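Local structure of mitochondrial dynamics protein MID49 (Mus musculus, 4WOY) at residues 41-46 and 130-135; 255-260 and 265-270. The protein recruits the fission mediator Drp1 (DNM1L) to the mitochondrial outer membrane, regulates its GTPase activity and is required for mitochondrial fission. The protein carries 1 engineered substitution. All coordinates share one frame; numbering follows the deposited sequence.

Overall arrangement
Both contacts are small and apolar, and they lie on opposite sides of the chain's centre, their own centres about 43 Å apart and their nearest atoms about 21 Å. Interaction 1 joins the turn that follows helix 18-42 to helix 126-139 in the nucleotidyltransferase-like part; it is only partly buried, and one pair meets by its ends while the other passes alongside. Interaction 2 is buried among helices of the Mab-21-type part, where the loop after helix 250-261 returns an indole to that same helix. The first links elements far apart in sequence, the second close neighbours. Leucine methyls meet a phenyl ring and another methyl in one, an indole edge meets helix backbone and side chain in the other.

Interaction 1: 41-46 and 130-135; sequences SKFPEL and LELLRK
Leu132 carries this contact alone on the side of helix 126-139, and its two methyls are divided between two partners in the turn 43-46. CD1 lies 4.1 Å from CE1 of Phe43, while CD2 meets CD1 of Leu46 at 3.9 Å. The manner of approach differs: Leu132 and Leu46 point at each other tip to tip, whereas Leu132 and Phe43 run past one another in opposite directions, the methyl coming in obliquely to the phenyl ring. The isobutyl group of Leu132 stands out from the helix because CG lies opposite the backbone N about the CA-CB bond (chi1 -180°), and its fork spans both neighbours.

Phe43 is the first residue beyond helix 18-42 to leave helical geometry, and it opens a type I beta turn that Leu46 closes, with Leu46 N hydrogen-bonded to Phe43 O at 3.0 Å. The turn brings both side chains round to face the helix. Leu46 is buried, but Phe43 and Leu132 remain partly exposed, and Leu132 also rests on Arg117 and Phe118. Apolar packing of this post-helical turn is one link between the end of helix 18-42 and helix 126-139, within the nucleotidyltransferase-like fold of the MID49/MID51 family.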
ATOM      1  N   SER A  41      -7.166   7.232  24.607  1.00 49.34           N
ATOM      2  CA  SER A  41      -7.182   8.186  25.703  1.00 47.50           C
ATOM      3  C   SER A  41      -7.882   9.484  25.321  1.00 51.10           C
ATOM      4  O   SER A  41      -8.718   9.997  26.075  1.00 49.39           O
ATOM      5  CB  SER A  41      -5.741   8.472  26.137  1.00 50.39           C
ATOM      6  OG  SER A  41      -5.638   9.673  26.867  1.00 64.06           O
ATOM      7  N   LYS A  42      -7.529  10.000  24.148  1.00 54.47           N
ATOM      8  CA  LYS A  42      -8.024  11.278  23.656  1.00 51.11           C
ATOM      9  C   LYS A  42      -9.384  11.215  22.927  1.00 46.55           C
ATOM     10  O   LYS A  42     -10.127  12.208  22.891  1.00 55.07           O
ATOM     11  CB  LYS A  42      -6.970  11.901  22.745  1.00 53.48           C
ATOM     12  CG  LYS A  42      -5.651  12.109  23.435  1.00 60.48           C
ATOM     13  CD  LYS A  42      -5.736  13.178  24.515  1.00 75.17           C
ATOM     14  CE  LYS A  42      -4.357  13.501  25.092  1.00 80.34           C
ATOM     15  NZ  LYS A  42      -3.832  12.361  25.891  1.00 81.32           N
ATOM     16  N   PHE A  43      -9.673  10.083  22.294  1.00 42.90           N
ATOM     17  CA  PHE A  43     -10.916   9.931  21.541  1.00 43.31           C
ATOM     18  C   PHE A  43     -11.649   8.644  21.875  1.00 48.96           C
ATOM     19  O   PHE A  43     -11.918   7.845  20.979  1.00 50.32           O
ATOM     20  CB  PHE A  43     -10.635   9.966  20.039  1.00 41.43           C
ATOM     21  CG  PHE A  43      -9.979  11.229  19.576  1.00 54.60           C
ATOM     22  CD1 PHE A  43     -10.736  12.359  19.292  1.00 59.25           C
ATOM     23  CD2 PHE A  43      -8.602  11.301  19.456  1.00 49.17           C
ATOM     24  CE1 PHE A  43     -10.131  13.535  18.871  1.00 49.61           C
ATOM     25  CE2 PHE A  43      -7.995  12.477  19.048  1.00 52.87           C
ATOM     26  CZ  PHE A  43      -8.761  13.596  18.754  1.00 53.00           C
ATOM     27  N   PRO A  44     -12.011   8.456  23.156  1.00 55.56           N
ATOM     28  CA  PRO A  44     -12.731   7.248  23.562  1.00 50.38           C
ATOM     29  C   PRO A  44     -14.120   7.133  22.911  1.00 51.95           C
ATOM     30  O   PRO A  44     -14.625   6.018  22.794  1.00 54.10           O
ATOM     31  CB  PRO A  44     -12.827   7.403  25.083  1.00 52.88           C
ATOM     32  CG  PRO A  44     -12.820   8.860  25.288  1.00 53.16           C
ATOM     33  CD  PRO A  44     -11.868   9.399  24.285  1.00 49.65           C
ATOM     34  N   GLU A  45     -14.732   8.252  22.528  1.00 42.99           N
ATOM     35  CA  GLU A  45     -16.021   8.227  21.844  1.00 42.14           C
ATOM     36  C   GLU A  45     -15.906   7.723  20.377  1.00 41.10           C
ATOM     37  O   GLU A  45     -16.919   7.410  19.739  1.00 42.63           O
ATOM     38  CB  GLU A  45     -16.680   9.608  21.872  1.00 42.43           C
ATOM     39  CG  GLU A  45     -16.118  10.614  20.877  1.00 42.41           C
ATOM     40  CD  GLU A  45     -14.868  11.327  21.363  1.00 46.61           C
ATOM     41  OE1 GLU A  45     -14.222  10.860  22.325  1.00 43.35           O
ATOM     42  OE2 GLU A  45     -14.538  12.371  20.756  1.00 52.42           O
ATOM     43  N   LEU A  46     -14.697   7.691  19.819  1.00 47.41           N
ATOM     44  CA  LEU A  46     -14.529   7.197  18.450  1.00 49.58           C
ATOM     45  C   LEU A  46     -14.065   5.750  18.478  1.00 53.02           C
ATOM     46  O   LEU A  46     -12.927   5.469  18.873  1.00 47.21           O
ATOM     47  CB  LEU A  46     -13.533   8.047  17.668  1.00 39.06           C
ATOM     48  CG  LEU A  46     -13.805   9.546  17.635  1.00 42.47           C
ATOM     49  CD1 LEU A  46     -12.698  10.235  16.845  1.00 40.33           C
ATOM     50  CD2 LEU A  46     -15.191   9.821  17.025  1.00 40.78           C
ATOM     51  N   LEU A 130      -9.285  12.729   7.801  1.00 37.00           N
ATOM     52  CA  LEU A 130      -7.882  13.022   7.582  1.00 40.64           C
ATOM     53  C   LEU A 130      -7.435  14.270   8.338  1.00 44.39           C
ATOM     54  O   LEU A 130      -6.398  14.239   9.003  1.00 45.73           O
ATOM     55  CB  LEU A 130      -7.599  13.182   6.096  1.00 40.70           C
ATOM     56  CG  LEU A 130      -7.306  11.896   5.338  1.00 36.20           C
ATOM     57  CD1 LEU A 130      -7.089  12.221   3.879  1.00 45.98           C
ATOM     58  CD2 LEU A 130      -6.086  11.188   5.923  1.00 34.96           C
ATOM     59  N   GLU A 131      -8.228  15.337   8.273  1.00 40.33           N
ATOM     60  CA  GLU A 131      -7.912  16.573   8.999  1.00 50.35           C
ATOM     61  C   GLU A 131      -7.759  16.319  10.513  1.00 45.72           C
ATOM     62  O   GLU A 131      -6.849  16.837  11.153  1.00 49.09           O
ATOM     63  CB  GLU A 131      -9.022  17.619   8.807  1.00 57.60           C
ATOM     64  CG  GLU A 131      -9.298  18.060   7.386  1.00 76.76           C
ATOM     65  CD  GLU A 131     -10.500  19.020   7.301  1.00 86.28           C
ATOM     66  OE1 GLU A 131     -11.367  18.944   8.207  1.00 87.31           O
ATOM     67  OE2 GLU A 131     -10.594  19.809   6.323  1.00 85.92           O
ATOM     68  N   LEU A 132      -8.653  15.508  11.072  1.00 40.88           N
ATOM     69  CA  LEU A 132      -8.633  15.232  12.497  1.00 40.07           C
ATOM     70  C   LEU A 132      -7.376  14.485  12.909  1.00 34.07           C
ATOM     71  O   LEU A 132      -6.729  14.843  13.863  1.00 46.84           O
ATOM     72  CB  LEU A 132      -9.862  14.425  12.915  1.00 41.12           C
ATOM     73  CG  LEU A 132      -9.897  14.114  14.420  1.00 39.78           C
ATOM     74  CD1 LEU A 132     -10.407  15.299  15.203  1.00 38.18           C
ATOM     75  CD2 LEU A 132     -10.697  12.861  14.698  1.00 37.21           C
ATOM     76  N   LEU A 133      -7.048  13.424  12.201  1.00 39.21           N
ATOM     77  CA  LEU A 133      -5.879  12.635  12.562  1.00 47.38           C
ATOM     78  C   LEU A 133      -4.561  13.367  12.284  1.00 52.09           C
ATOM     79  O   LEU A 133      -3.602  13.220  13.043  1.00 51.21           O
ATOM     80  CB  LEU A 133      -5.910  11.290  11.840  1.00 39.87           C
ATOM     81  CG  LEU A 133      -4.876  10.261  12.290  1.00 39.56           C
ATOM     82  CD1 LEU A 133      -4.804  10.082  13.825  1.00 34.18           C
ATOM     83  CD2 LEU A 133      -5.154   8.956  11.581  1.00 37.76           C
ATOM     84  N   ARG A 134      -4.523  14.168  11.217  1.00 52.95           N
ATOM     85  CA  ARG A 134      -3.337  14.951  10.908  1.00 52.19           C
ATOM     86  C   ARG A 134      -3.059  15.925  12.049  1.00 55.08           C
ATOM     87  O   ARG A 134      -1.908  16.120  12.448  1.00 54.44           O
ATOM     88  CB  ARG A 134      -3.486  15.700   9.579  1.00 57.49           C
ATOM     89  CG  ARG A 134      -2.198  16.433   9.118  1.00 59.17           C
ATOM     90  CD  ARG A 134      -2.135  16.579   7.608  1.00 60.73           C
ATOM     91  NE  ARG A 134      -3.442  16.973   7.106  1.00 64.71           N
ATOM     92  CZ  ARG A 134      -4.098  16.338   6.142  1.00 63.02           C
ATOM     93  NH1 ARG A 134      -3.553  15.282   5.542  1.00 56.68           N
ATOM     94  NH2 ARG A 134      -5.301  16.769   5.771  1.00 64.41           N
ATOM     95  N   LYS A 135      -4.121  16.530  12.567  1.00 52.23           N
ATOM     96  CA  LYS A 135      -3.996  17.479  13.660  1.00 55.14           C
ATOM     97  C   LYS A 135      -3.536  16.803  14.948  1.00 59.57           C
ATOM     98  O   LYS A 135      -2.669  17.317  15.642  1.00 64.41           O
ATOM     99  CB  LYS A 135      -5.334  18.189  13.898  1.00 50.86           C
ATOM    100  CG  LYS A 135      -5.242  19.361  14.876  1.00 61.37           C
ATOM    101  CD  LYS A 135      -6.588  20.088  15.045  1.00 73.09           C
ATOM    102  CE  LYS A 135      -6.730  21.258  14.070  1.00 79.51           C
ATOM    103  NZ  LYS A 135      -7.931  22.100  14.346  1.00 81.16           N
TER

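Interaction 2: 255-260 and 265-270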
ATOM      1  N   GLN A 255       0.429  -5.984 -10.426  1.00 51.60           N
ATOM      2  CA  GLN A 255      -0.460  -6.280 -11.538  1.00 54.63           C
ATOM      3  C   GLN A 255       0.258  -7.152 -12.561  1.00 52.35           C
ATOM      4  O   GLN A 255      -0.328  -8.069 -13.147  1.00 45.60           O
ATOM      5  CB  GLN A 255      -0.943  -4.973 -12.174  1.00 51.52           C
ATOM      6  CG  GLN A 255      -2.210  -4.378 -11.583  1.00 50.93           C
ATOM      7  CD  GLN A 255      -2.507  -4.804 -10.163  1.00 51.22           C
ATOM      8  OE1 GLN A 255      -3.159  -5.814  -9.940  1.00 53.49           O
ATOM      9  NE2 GLN A 255      -2.070  -4.013  -9.201  1.00 50.16           N
ATOM     10  N   VAL A 256       1.538  -6.841 -12.765  1.00 50.96           N
ATOM     11  CA  VAL A 256       2.374  -7.589 -13.691  1.00 46.21           C
ATOM     12  C   VAL A 256       2.518  -9.010 -13.224  1.00 42.57           C
ATOM     13  O   VAL A 256       2.381  -9.927 -14.016  1.00 37.17           O
ATOM     14  CB  VAL A 256       3.773  -6.999 -13.835  1.00 46.12           C
ATOM     15  CG1 VAL A 256       4.574  -7.873 -14.783  1.00 49.87           C
ATOM     16  CG2 VAL A 256       3.704  -5.559 -14.362  1.00 42.84           C
ATOM     17  N   VAL A 257       2.820  -9.194 -11.942  1.00 40.08           N
ATOM     18  CA  VAL A 257       3.037 -10.539 -11.409  1.00 47.54           C
ATOM     19  C   VAL A 257       1.731 -11.331 -11.280  1.00 53.66           C
ATOM     20  O   VAL A 257       1.719 -12.547 -11.460  1.00 57.05           O
ATOM     21  CB  VAL A 257       3.771 -10.491 -10.059  1.00 50.40           C
ATOM     22  CG1 VAL A 257       3.882 -11.918  -9.441  1.00 42.75           C
ATOM     23  CG2 VAL A 257       5.153  -9.875 -10.264  1.00 42.54           C
ATOM     24  N   LEU A 258       0.624 -10.652 -10.997  1.00 52.23           N
ATOM     25  CA  LEU A 258      -0.665 -11.341 -11.009  1.00 48.57           C
ATOM     26  C   LEU A 258      -0.995 -11.846 -12.414  1.00 42.14           C
ATOM     27  O   LEU A 258      -1.516 -12.929 -12.572  1.00 45.81           O
ATOM     28  CB  LEU A 258      -1.781 -10.434 -10.482  1.00 48.24           C
ATOM     29  CG  LEU A 258      -1.773 -10.336  -8.948  1.00 47.56           C
ATOM     30  CD1 LEU A 258      -2.713  -9.269  -8.433  1.00 42.36           C
ATOM     31  CD2 LEU A 258      -2.102 -11.691  -8.318  1.00 52.62           C
ATOM     32  N   HIS A 259      -0.678 -11.060 -13.433  1.00 44.45           N
ATOM     33  CA  HIS A 259      -0.950 -11.455 -14.803  1.00 48.89           C
ATOM     34  C   HIS A 259      -0.151 -12.686 -15.215  1.00 54.04           C
ATOM     35  O   HIS A 259      -0.710 -13.652 -15.727  1.00 48.37           O
ATOM     36  CB  HIS A 259      -0.651 -10.295 -15.753  1.00 56.75           C
ATOM     37  CG  HIS A 259      -0.963 -10.591 -17.185  1.00 62.63           C
ATOM     38  ND1 HIS A 259      -0.017 -11.058 -18.075  1.00 63.79           N
ATOM     39  CD2 HIS A 259      -2.119 -10.498 -17.883  1.00 64.60           C
ATOM     40  CE1 HIS A 259      -0.575 -11.233 -19.258  1.00 60.93           C
ATOM     41  NE2 HIS A 259      -1.850 -10.896 -19.170  1.00 63.93           N
ATOM     42  N   LEU A 260       1.157 -12.658 -14.986  1.00 64.55           N
ATOM     43  CA  LEU A 260       2.002 -13.803 -15.314  1.00 65.64           C
ATOM     44  C   LEU A 260       1.726 -14.923 -14.331  1.00 74.06           C
ATOM     45  O   LEU A 260       1.559 -16.075 -14.732  1.00 79.19           O
ATOM     46  CB  LEU A 260       3.492 -13.441 -15.257  1.00 57.37           C
ATOM     47  CG  LEU A 260       4.018 -12.208 -15.992  1.00 54.05           C
ATOM     48  CD1 LEU A 260       5.525 -12.152 -15.934  1.00 53.47           C
ATOM     49  CD2 LEU A 260       3.555 -12.213 -17.419  1.00 61.51           C
ATOM     50  N   VAL A 265       2.533 -22.109 -15.324  1.00146.37           N
ATOM     51  CA  VAL A 265       3.773 -21.990 -16.065  1.00122.15           C
ATOM     52  C   VAL A 265       4.876 -22.022 -14.996  1.00 94.53           C
ATOM     53  O   VAL A 265       4.567 -21.975 -13.808  1.00 92.43           O
ATOM     54  CB  VAL A 265       3.728 -20.706 -16.957  1.00 77.32           C
ATOM     55  CG1 VAL A 265       5.097 -20.149 -17.317  1.00 70.11           C
ATOM     56  CG2 VAL A 265       2.922 -20.996 -18.215  1.00 77.46           C
ATOM     57  N   ALA A 266       6.135 -22.181 -15.391  1.00 70.57           N
ATOM     58  CA  ALA A 266       7.213 -22.434 -14.428  1.00 55.13           C
ATOM     59  C   ALA A 266       7.499 -21.245 -13.504  1.00 56.24           C
ATOM     60  O   ALA A 266       7.846 -20.151 -13.954  1.00 54.81           O
ATOM     61  CB  ALA A 266       8.477 -22.849 -15.156  1.00 56.84           C
ATOM     62  N   TRP A 267       7.351 -21.481 -12.205  1.00 60.22           N
ATOM     63  CA  TRP A 267       7.577 -20.472 -11.168  1.00 53.50           C
ATOM     64  C   TRP A 267       8.634 -20.929 -10.154  1.00 55.87           C
ATOM     65  O   TRP A 267       8.634 -20.506  -8.998  1.00 61.48           O
ATOM     66  CB  TRP A 267       6.254 -20.104 -10.485  1.00 46.18           C
ATOM     67  CG  TRP A 267       5.461 -19.119 -11.298  1.00 51.12           C
ATOM     68  CD1 TRP A 267       4.319 -19.356 -12.021  1.00 51.01           C
ATOM     69  CD2 TRP A 267       5.733 -17.713 -11.428  1.00 51.71           C
ATOM     70  NE1 TRP A 267       3.889 -18.185 -12.614  1.00 53.65           N
ATOM     71  CE2 TRP A 267       4.737 -17.167 -12.264  1.00 50.19           C
ATOM     72  CE3 TRP A 267       6.732 -16.867 -10.921  1.00 52.55           C
ATOM     73  CZ2 TRP A 267       4.710 -15.823 -12.603  1.00 45.35           C
ATOM     74  CZ3 TRP A 267       6.710 -15.538 -11.255  1.00 47.66           C
ATOM     75  CH2 TRP A 267       5.703 -15.022 -12.093  1.00 49.08           C
ATOM     76  N   THR A 268       9.543 -21.779 -10.621  1.00 49.39           N
ATOM     77  CA  THR A 268      10.699 -22.183  -9.843  1.00 54.73           C
ATOM     78  C   THR A 268      11.740 -21.085  -9.861  1.00 50.92           C
ATOM     79  O   THR A 268      11.677 -20.166 -10.684  1.00 56.40           O
ATOM     80  CB  THR A 268      11.369 -23.446 -10.413  1.00 63.31           C
ATOM     81  OG1 THR A 268      11.801 -23.157 -11.745  1.00 60.64           O
ATOM     82  CG2 THR A 268      10.425 -24.660 -10.429  1.00 56.63           C
ATOM     83  N   GLU A 269      12.715 -21.192  -8.967  1.00 48.72           N
ATOM     84  CA  GLU A 269      13.851 -20.280  -8.972  1.00 52.27           C
ATOM     85  C   GLU A 269      14.606 -20.414 -10.296  1.00 57.05           C
ATOM     86  O   GLU A 269      15.140 -19.447 -10.842  1.00 54.23           O
ATOM     87  CB  GLU A 269      14.765 -20.570  -7.779  1.00 52.30           C
ATOM     88  CG  GLU A 269      15.895 -19.572  -7.621  1.00 47.42           C
ATOM     89  CD  GLU A 269      16.900 -19.982  -6.586  1.00 49.72           C
ATOM     90  OE1 GLU A 269      16.776 -19.517  -5.428  1.00 56.71           O
ATOM     91  OE2 GLU A 269      17.800 -20.781  -6.919  1.00 55.50           O
ATOM     92  N   GLU A 270      14.605 -21.628 -10.824  1.00 51.56           N
ATOM     93  CA  GLU A 270      15.295 -21.927 -12.061  1.00 60.41           C
ATOM     94  C   GLU A 270      14.763 -21.062 -13.204  1.00 59.72           C
ATOM     95  O   GLU A 270      15.527 -20.633 -14.082  1.00 54.15           O
ATOM     96  CB  GLU A 270      15.142 -23.413 -12.377  1.00 57.64           C
ATOM     97  CG  GLU A 270      15.801 -23.857 -13.657  1.00 67.23           C
ATOM     98  CD  GLU A 270      15.674 -25.346 -13.885  1.00 76.24           C
ATOM     99  OE1 GLU A 270      16.016 -25.794 -14.995  1.00 84.39           O
ATOM    100  OE2 GLU A 270      15.238 -26.071 -12.960  1.00 76.81           O
TER
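Trp267 reaches back from the loop after helix 250-261 to touch Leu260 and Val257 near the end of that helix. Its CB points toward the helix, and chi1 of -81° sets CG beside the backbone N, opposite the carbonyl carbon; rotation about CB-CG (chi2 107°) then turns the six-membered ring toward Leu260. Past CG and CD1, the pyrrole nitrogen NE1 is 3.8 Å from Leu260 O, yet this is no hydrogen bond: NE1 is buried and has no partner anywhere in the model. CE2, next along, is 4.2 Å from the same oxygen.

This is loop-to-helix packing within the Mab-21-type HhH/H2TH-like region. CZ2 makes the tightest approach, 3.6 Å to Leu260 C, a carbon that sits at the rim of the indole close to its plane. The ring thus meets the helix backbone by its edge. CZ2 is also 3.8 Å from Leu260 CB, and at the far end CH2 lies 4.2 Å from that same CB and 4.5 Å from Val257 CG1, which approaches obliquely.

Leu231 of helix 228-241 and Arg275 of helix 272-288 also touch the indole, and Arg228 makes a cation-pi interaction with it. Val257 packs in addition on Leu231, Leu235 and Leu217. Trp267 O is hydrogen-bonded to Thr227 OG1, tying the loop backbone to the residue just before helix 228-241.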